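Local coordinates for secreted protein ESXB (Bacillus anthracis, PDB 4J10), which is of unknown function in detail but belongs to the WXG100 family of small helical-hairpin proteins, and is probably exported by an ESX-type (type VII) secretion system, at residues A[29-32]-A[33-36]; A[51-54]-A[55-59]; A[60-63]-A[64-68]. All blocks are in the same frame, centred on the assembly; numbering follows the deposited sequence. Where two conformers were deposited one is given.

How the contacts relate
Three local contacts follow one another along the helical hairpin, all within a single WXG100 unit. Contact 1 (29-36) lies on helix 11-41; contact 2 (51-59) and contact 3 (60-68) adjoin on helix 48-90, which runs back beside it. The centres of contacts 1 and 2 are about 15 Å apart, those of 1 and 3 about 11 Å and those of 2 and 3 about 14 Å. Phe58 of contact 2 packs on Ile32, Leu35 and Glu36, while Lys62 of contact 3 closes a salt bridge to Glu36, with its NZ 2.7 Å from Glu36 OE2. Since all three also touch the second subunit, the same turns serve both the hairpin and the dimer.

Contact 1. Residues A[29-32]-A[33-36]; sequences QSQI and NRLE. With FMT (formic acid), chain C.
Gln29 with Asn33, Ser30 with Arg34, Gln31 with Leu35 and Ile32 with Glu36 make a local i to i+4 contact along helix 11-41, the first arm of the WXG100 helical hairpin. An alpha-helical backbone bond ties each pair; that from Leu35 N to Gln31 O is the straightest of the four. On the exposed side the amides of Gln29 and Asn33 meet with their planes 30° apart. A bend in the glutamine chain beyond CG carries OE1 to 3.0 Å from Asn33 ND2, but the N-H is turned to 125° and the bond is weak. Arg34 folds back over the preceding turn. A kink at chi3 (-57°) lays one face of its guanidinium over the backbone, and Gln31 CA sits 3.5 Å from its plane, offset toward the rim. Arg34 NH2 also comes within 3.7 Å of Gln31 CB. NH1 is close to Ser30 OG, but the angle is poor for a hydrogen bond and the serine occupies two positions. A formic acid molecule, probably from the crystallisation liquor, lies beside the aliphatic part of the arginine, its O2 3.4 Å from Arg34 CG.

The inner side is largely apolar around Ile32 and Leu35. Leu35 CD1 runs alongside Gln31 CG at 4.1 Å, the two chains pointing the same way. Ile32 and Leu35 pack on Phe58 of helix 48-90 and on Tyr68 of the second subunit, at the junction of hairpin and dimer. Glu36 stretches out beyond CG to give its OE2 to Lys62 in a salt bridge between the helices. Its other oxygen, OE1, accepts a hydrogen bond from a water at 2.7 Å, which also donates weakly, at 3.3 Å, to Ile32 O, the carbonyl that accepts Glu36 N.

Contact 2. Residues A[51-54]-A[55-59]; sequences QAKF and RGEFI
Glu57 lies alongside Lys53 one turn earlier, pointing the same way, with its OE1 3.8 Å from Lys53 CG. The overlap is between carboxylate and aliphatic chain: Lys53 NZ stays 5.8 Å from Glu57 OE1, so opposite charges are near without a salt bridge. Glu57 CG stands beside its own backbone N (chi1 -73°), which brings it back over the preceding turn to 3.5 Å from Lys53 O, the acceptor of Glu57 N. The other carboxylate oxygen leans toward Phe54: OE2 is 4.1 Å from Phe54 CD1, the carboxylate and ring planes standing 78° apart. Asp78 of the second subunit comes close to OE1, and this like charge may make it harder for Glu57 to remain ionised.

The stretch is an early part of helix 48-90, which follows the WXG turn of the helical hairpin, and two of its residues are fastened to that turn. Gln51 OE1 accepts a bond from the indole NE1 of Trp46, the signature tryptophan, whose ring also meets that of Phe54 with the planes not far from parallel. Gln51 NE2 donates to Ile39 O, and weakly to Glu43.

Arg55 runs side by side with Gln51, its chain bent at both chi2 and chi3, and its guanidinium plane is turned 73° from the glutamine amide. Arg55 NH2 lies 3.7 Å from Gln51 NE2; the two donors converge on Glu43, which forms a salt bridge with Arg55, while Asn40 takes another bond from NH2. Backbone bonds run regularly beneath, the shortest from Arg55 N to Gln51 O at 2.8 Å. Phe58 CB rests 3.4 Å from Phe54 O, and its ring passes on to Phe21 of the second subunit.

Contact 3. Residues A[60-63]-A[64-68]; sequences QSKQ and AMQQY
Lys62 and Gln66 touch one turn apart on helix 48-90, the second arm of the WXG100 hairpin. Their contact is one of van der Waals packing: the two chains pass each other obliquely, and the lysine, fully extended, offers CE to Gln66 NE2 at 3.7 Å, its NZ being held by Glu36 of helix 11-41. Gln66 CG stands beside its backbone N (chi1 -73°), 3.2 Å from Lys62 O, which lays the start of the glutamine chain against this carbonyl. Apolar packing on the inner side takes selenomethionine Met65 onto Ala28 and Ile32, while Ala64 meets Ala64 of the second subunit.

Backbone bonds change character along the stretch. Met65 N to Ser61 O is an ordinary helical bond at 3.0 Å, but Gln67 N to Gln63 O is weak, at 3.3 Å and bent to 131°. Gln67 N also donates to Ala64 O in an i to i+3 bond of 3-10 type, 3.1 Å long, and Tyr68 N gives the normal i+4 bond to the same oxygen. A water bridges the same turn: it donates to Gln63 O at 2.8 Å and accepts from Gln67 NE2 at 2.7 Å.

Contact 1. Residues A[29-32]-A[33-36]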
loop_
_atom_site.group_PDB
_atom_site.type_symbol
_atom_site.label_atom_id
_atom_site.label_comp_id
_atom_site.label_asym_id
_atom_site.label_seq_id
_atom_site.Cartn_x
_atom_site.Cartn_y
_atom_site.Cartn_z
ATOM N N GLN A 29 3.200 0.519 -6.138
ATOM C CA GLN A 29 3.283 -0.062 -7.479
ATOM C C GLN A 29 4.439 -1.049 -7.589
ATOM O O GLN A 29 4.287 -2.142 -8.151
ATOM C CB GLN A 29 3.414 1.036 -8.538
ATOM C CG GLN A 29 3.501 0.484 -9.952
ATOM C CD GLN A 29 2.187 -0.116 -10.427
ATOM O OE1 GLN A 29 2.036 -1.354 -10.522
ATOM N NE2 GLN A 29 1.235 0.740 -10.730
ATOM N N SER A 30 5.596 -0.670 -7.054
ATOM C CA SER A 30 6.764 -1.547 -7.076
ATOM C C SER A 30 6.487 -2.838 -6.322
ATOM O O SER A 30 6.885 -3.929 -6.754
ATOM C CB SER A 30 7.970 -0.832 -6.463
ATOM O OG SER A 30 9.060 -1.726 -6.310
ATOM N N GLN A 31 5.859 -2.733 -5.166
ATOM C CA GLN A 31 5.505 -3.893 -4.370
ATOM C C GLN A 31 4.573 -4.871 -5.109
ATOM O O GLN A 31 4.818 -6.038 -5.125
ATOM C CB GLN A 31 4.893 -3.471 -3.040
ATOM C CG GLN A 31 4.548 -4.645 -2.124
ATOM C CD GLN A 31 3.973 -4.215 -0.792
ATOM O OE1 GLN A 31 4.695 -3.857 0.111
ATOM N NE2 GLN A 31 2.722 -4.256 -0.683
ATOM N N ILE A 32 3.500 -4.373 -5.688
ATOM C CA ILE A 32 2.569 -5.253 -6.375
ATOM C C ILE A 32 3.252 -5.885 -7.588
ATOM O O ILE A 32 3.001 -7.052 -7.900
ATOM C CB ILE A 32 1.229 -4.531 -6.692
ATOM C CG1 ILE A 32 0.103 -5.549 -6.910
ATOM C CG2 ILE A 32 1.387 -3.567 -7.843
ATOM C CD1 ILE A 32 -0.210 -6.339 -5.654
ATOM N N ASN A 33 4.159 -5.166 -8.241
ATOM C CA ASN A 33 4.916 -5.688 -9.393
ATOM C C ASN A 33 5.823 -6.843 -8.925
ATOM O O ASN A 33 5.909 -7.816 -9.607
ATOM C CB ASN A 33 5.825 -4.645 -10.106
ATOM C CG ASN A 33 5.084 -3.553 -10.886
ATOM O OD1 ASN A 33 5.679 -2.577 -11.240
ATOM N ND2 ASN A 33 3.852 -3.706 -11.083
ATOM N N ARG A 34 6.499 -6.692 -7.788
ATOM C CA ARG A 34 7.397 -7.725 -7.252
ATOM C C ARG A 34 6.619 -8.969 -6.866
ATOM O O ARG A 34 7.022 -10.093 -7.184
ATOM C CB ARG A 34 8.152 -7.211 -6.022
ATOM C CG ARG A 34 9.215 -6.164 -6.297
ATOM C CD ARG A 34 10.127 -5.989 -5.072
ATOM N NE ARG A 34 9.403 -5.641 -3.849
ATOM C CZ ARG A 34 9.097 -4.395 -3.484
ATOM N NH1 ARG A 34 9.438 -3.368 -4.254
ATOM N NH2 ARG A 34 8.440 -4.176 -2.354
ATOM N N LEU A 35 5.502 -8.776 -6.175
ATOM C CA LEU A 35 4.681 -9.902 -5.747
ATOM C C LEU A 35 4.078 -10.646 -6.929
ATOM O O LEU A 35 3.985 -11.870 -6.910
ATOM C CB LEU A 35 3.592 -9.447 -4.776
ATOM C CG LEU A 35 4.082 -8.885 -3.447
ATOM C CD1 LEU A 35 2.865 -8.350 -2.691
ATOM C CD2 LEU A 35 4.857 -9.912 -2.627
ATOM N N GLU A 36 3.676 -9.915 -7.963
ATOM C CA GLU A 36 3.171 -10.558 -9.169
ATOM C C GLU A 36 4.258 -11.414 -9.807
ATOM O O GLU A 36 3.989 -12.505 -10.300
ATOM C CB GLU A 36 2.655 -9.509 -10.160
ATOM C CG GLU A 36 1.808 -10.070 -11.286
ATOM C CD GLU A 36 0.989 -8.982 -11.973
ATOM O OE1 GLU A 36 1.565 -7.924 -12.303
ATOM O OE2 GLU A 36 -0.228 -9.183 -12.164
HETATM C C FMT C . 9.504 -2.980 -9.590
HETATM O O1 FMT C . 8.798 -2.582 -10.518
HETATM O O2 FMT C . 9.226 -3.942 -8.868
HETATM O O HOH W 1 1.140 -6.101 -10.420
#

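Contact 2. Residues A[51-54]-A[55-59]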
loop_
_atom_site.group_PDB
_atom_site.type_symbol
_atom_site.label_atom_id
_atom_site.label_comp_id
_atom_site.label_asym_id
_atom_site.label_seq_id
_atom_site.Cartn_x
_atom_site.Cartn_y
_atom_site.Cartn_z
ATOM N N GLN A 51 -1.961 -23.371 -8.792
ATOM C CA GLN A 51 -1.554 -22.081 -9.333
ATOM C C GLN A 51 -2.752 -21.150 -9.503
ATOM O O GLN A 51 -2.665 -19.961 -9.205
ATOM C CB GLN A 51 -0.825 -22.253 -10.670
ATOM C CG GLN A 51 -0.394 -20.939 -11.313
ATOM C CD GLN A 51 0.672 -20.206 -10.525
ATOM O OE1 GLN A 51 1.272 -20.756 -9.597
ATOM N NE2 GLN A 51 0.919 -18.955 -10.893
ATOM N N ALA A 52 -3.871 -21.705 -9.968
ATOM C CA ALA A 52 -5.085 -20.926 -10.192
ATOM C C ALA A 52 -5.622 -20.306 -8.901
ATOM O O ALA A 52 -6.070 -19.157 -8.896
ATOM C CB ALA A 52 -6.151 -21.779 -10.864
ATOM N N LYS A 53 -5.572 -21.071 -7.815
ATOM C CA LYS A 53 -6.026 -20.594 -6.515
ATOM C C LYS A 53 -5.205 -19.392 -6.060
ATOM O O LYS A 53 -5.758 -18.372 -5.641
ATOM C CB LYS A 53 -5.953 -21.717 -5.475
ATOM C CG LYS A 53 -6.293 -21.261 -4.062
ATOM C CD LYS A 53 -6.231 -22.407 -3.062
ATOM C CE LYS A 53 -4.822 -22.970 -2.944
ATOM N NZ LYS A 53 -4.658 -23.794 -1.710
ATOM N N PHE A 54 -3.883 -19.508 -6.148
ATOM C CA PHE A 54 -3.004 -18.403 -5.785
ATOM C C PHE A 54 -3.105 -17.216 -6.734
ATOM O O PHE A 54 -3.025 -16.072 -6.297
ATOM C CB PHE A 54 -1.558 -18.886 -5.670
ATOM C CG PHE A 54 -1.290 -19.653 -4.416
ATOM C CD1 PHE A 54 -1.018 -18.985 -3.231
ATOM C CD2 PHE A 54 -1.323 -21.032 -4.412
ATOM C CE1 PHE A 54 -0.783 -19.686 -2.066
ATOM C CE2 PHE A 54 -1.086 -21.736 -3.248
ATOM C CZ PHE A 54 -0.817 -21.056 -2.074
ATOM N N ARG A 55 -3.289 -17.480 -8.023
ATOM C CA ARG A 55 -3.476 -16.385 -8.970
ATOM C C ARG A 55 -4.742 -15.618 -8.624
ATOM O O ARG A 55 -4.744 -14.388 -8.626
ATOM C CB ARG A 55 -3.569 -16.907 -10.401
ATOM C CG ARG A 55 -3.824 -15.810 -11.432
ATOM C CD ARG A 55 -2.614 -14.906 -11.603
ATOM N NE ARG A 55 -1.480 -15.626 -12.180
ATOM C CZ ARG A 55 -0.278 -15.097 -12.390
ATOM N NH1 ARG A 55 -0.036 -13.832 -12.077
ATOM N NH2 ARG A 55 0.688 -15.839 -12.918
ATOM N N GLY A 56 -5.812 -16.349 -8.313
ATOM C CA GLY A 56 -7.092 -15.730 -8.003
ATOM C C GLY A 56 -6.982 -14.822 -6.790
ATOM O O GLY A 56 -7.438 -13.672 -6.810
ATOM N N GLU A 57 -6.358 -15.336 -5.733
ATOM C CA GLU A 57 -6.152 -14.561 -4.516
ATOM C C GLU A 57 -5.262 -13.363 -4.779
ATOM O O GLU A 57 -5.549 -12.245 -4.326
ATOM C CB GLU A 57 -5.576 -15.448 -3.415
ATOM C CG GLU A 57 -6.601 -16.411 -2.844
ATOM C CD GLU A 57 -5.968 -17.545 -2.071
ATOM O OE1 GLU A 57 -6.718 -18.389 -1.536
ATOM O OE2 GLU A 57 -4.722 -17.596 -2.003
ATOM N N PHE A 58 -4.178 -13.577 -5.517
ATOM C CA PHE A 58 -3.321 -12.456 -5.853
ATOM C C PHE A 58 -4.061 -11.352 -6.616
ATOM O O PHE A 58 -3.851 -10.170 -6.343
ATOM C CB PHE A 58 -2.064 -12.864 -6.622
ATOM C CG PHE A 58 -1.215 -11.687 -6.979
ATOM C CD1 PHE A 58 -0.472 -11.043 -5.995
ATOM C CD2 PHE A 58 -1.203 -11.174 -8.270
ATOM C CE1 PHE A 58 0.284 -9.921 -6.292
ATOM C CE2 PHE A 58 -0.440 -10.038 -8.570
ATOM C CZ PHE A 58 0.302 -9.420 -7.572
ATOM N N ILE A 59 -4.912 -11.734 -7.565
ATOM C CA ILE A 59 -5.711 -10.765 -8.308
ATOM C C ILE A 59 -6.590 -9.935 -7.375
ATOM O O ILE A 59 -6.765 -8.735 -7.586
ATOM C CB ILE A 59 -6.563 -11.437 -9.399
ATOM C CG1 ILE A 59 -5.663 -11.959 -10.516
ATOM C CG2 ILE A 59 -7.596 -10.454 -9.960
ATOM C CD1 ILE A 59 -4.822 -10.894 -11.173
#

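Contact 3. Residues A[60-63]-A[64-68]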
loop_
_atom_site.group_PDB
_atom_site.type_symbol
_atom_site.label_atom_id
_atom_site.label_comp_id
_atom_site.label_asym_id
_atom_site.label_seq_id
_atom_site.Cartn_x
_atom_site.Cartn_y
_atom_site.Cartn_z
ATOM N N GLN A 60 -7.120 -10.562 -6.330
ATOM C CA GLN A 60 -7.860 -9.811 -5.318
ATOM C C GLN A 60 -6.998 -8.720 -4.689
ATOM O O GLN A 60 -7.457 -7.592 -4.513
ATOM C CB GLN A 60 -8.380 -10.729 -4.217
ATOM C CG GLN A 60 -9.604 -11.523 -4.586
ATOM C CD GLN A 60 -10.289 -12.087 -3.363
ATOM O OE1 GLN A 60 -11.315 -11.572 -2.922
ATOM N NE2 GLN A 60 -9.718 -13.143 -2.800
ATOM N N SER A 61 -5.758 -9.052 -4.346
ATOM C CA SER A 61 -4.874 -8.077 -3.714
ATOM C C SER A 61 -4.532 -6.956 -4.699
ATOM O O SER A 61 -4.463 -5.787 -4.326
ATOM C CB SER A 61 -3.612 -8.752 -3.153
ATOM O OG SER A 61 -2.607 -8.947 -4.139
ATOM N N LYS A 62 -4.359 -7.316 -5.964
ATOM C CA LYS A 62 -4.014 -6.348 -6.998
ATOM C C LYS A 62 -5.169 -5.375 -7.208
ATOM O O LYS A 62 -4.954 -4.176 -7.402
ATOM C CB LYS A 62 -3.633 -7.073 -8.300
ATOM C CG LYS A 62 -3.097 -6.163 -9.409
ATOM C CD LYS A 62 -2.639 -6.992 -10.596
ATOM C CE LYS A 62 -2.040 -6.137 -11.691
ATOM N NZ LYS A 62 -1.642 -6.986 -12.856
ATOM N N GLN A 63 -6.398 -5.878 -7.152
ATOM C CA GLN A 63 -7.565 -5.014 -7.272
ATOM C C GLN A 63 -7.661 -4.014 -6.109
ATOM O O GLN A 63 -8.009 -2.857 -6.327
ATOM C CB GLN A 63 -8.837 -5.852 -7.440
ATOM C CG GLN A 63 -8.940 -6.479 -8.824
ATOM C CD GLN A 63 -9.942 -7.612 -8.885
ATOM O OE1 GLN A 63 -10.288 -8.203 -7.863
ATOM N NE2 GLN A 63 -10.406 -7.929 -10.089
ATOM N N ALA A 64 -7.335 -4.442 -4.895
ATOM C CA ALA A 64 -7.346 -3.535 -3.754
ATOM C C ALA A 64 -6.290 -2.463 -3.953
ATOM O O ALA A 64 -6.509 -1.289 -3.658
ATOM C CB ALA A 64 -7.087 -4.286 -2.463
HETATM N N MSE A 65 -5.151 -2.892 -4.469
HETATM C CA MSE A 65 -4.042 -2.005 -4.719
HETATM C C MSE A 65 -4.364 -0.980 -5.806
HETATM O O MSE A 65 -3.914 0.163 -5.747
HETATM C CB MSE A 65 -2.829 -2.846 -5.083
HETATM C CG MSE A 65 -1.566 -2.082 -5.236
HETATM SE SE MSE A 65 -1.025 -0.904 -3.778
HETATM C CE MSE A 65 -1.964 -1.442 -2.137
ATOM N N GLN A 66 -5.164 -1.395 -6.781
ATOM C CA GLN A 66 -5.594 -0.527 -7.869
ATOM C C GLN A 66 -6.628 0.503 -7.433
ATOM O O GLN A 66 -6.887 1.457 -8.154
ATOM C CB GLN A 66 -6.073 -1.376 -9.045
ATOM C CG GLN A 66 -4.911 -2.038 -9.778
ATOM C CD GLN A 66 -5.351 -2.973 -10.871
ATOM O OE1 GLN A 66 -6.490 -3.432 -10.885
ATOM N NE2 GLN A 66 -4.446 -3.269 -11.797
ATOM N N GLN A 67 -7.207 0.313 -6.250
ATOM C CA GLN A 67 -8.011 1.349 -5.609
ATOM C C GLN A 67 -7.114 2.281 -4.786
ATOM O O GLN A 67 -7.243 3.503 -4.833
ATOM C CB GLN A 67 -9.072 0.717 -4.698
ATOM C CG GLN A 67 -10.105 -0.134 -5.424
ATOM C CD GLN A 67 -10.961 0.684 -6.362
ATOM O OE1 GLN A 67 -11.536 1.694 -5.965
ATOM N NE2 GLN A 67 -11.039 0.260 -7.615
ATOM N N TYR A 68 -6.189 1.699 -4.036
ATOM C CA TYR A 68 -5.345 2.430 -3.107
ATOM C C TYR A 68 -4.470 3.477 -3.781
ATOM O O TYR A 68 -4.421 4.634 -3.359
ATOM C CB TYR A 68 -4.443 1.423 -2.404
ATOM C CG TYR A 68 -3.482 1.994 -1.393
ATOM C CD1 TYR A 68 -3.929 2.481 -0.177
ATOM C CD2 TYR A 68 -2.113 1.988 -1.620
ATOM C CE1 TYR A 68 -3.054 2.976 0.756
ATOM C CE2 TYR A 68 -1.222 2.467 -0.675
ATOM C CZ TYR A 68 -1.697 2.961 0.519
ATOM O OH TYR A 68 -0.804 3.427 1.453
HETATM O O HOH W 2 -9.794 -2.052 -8.321
#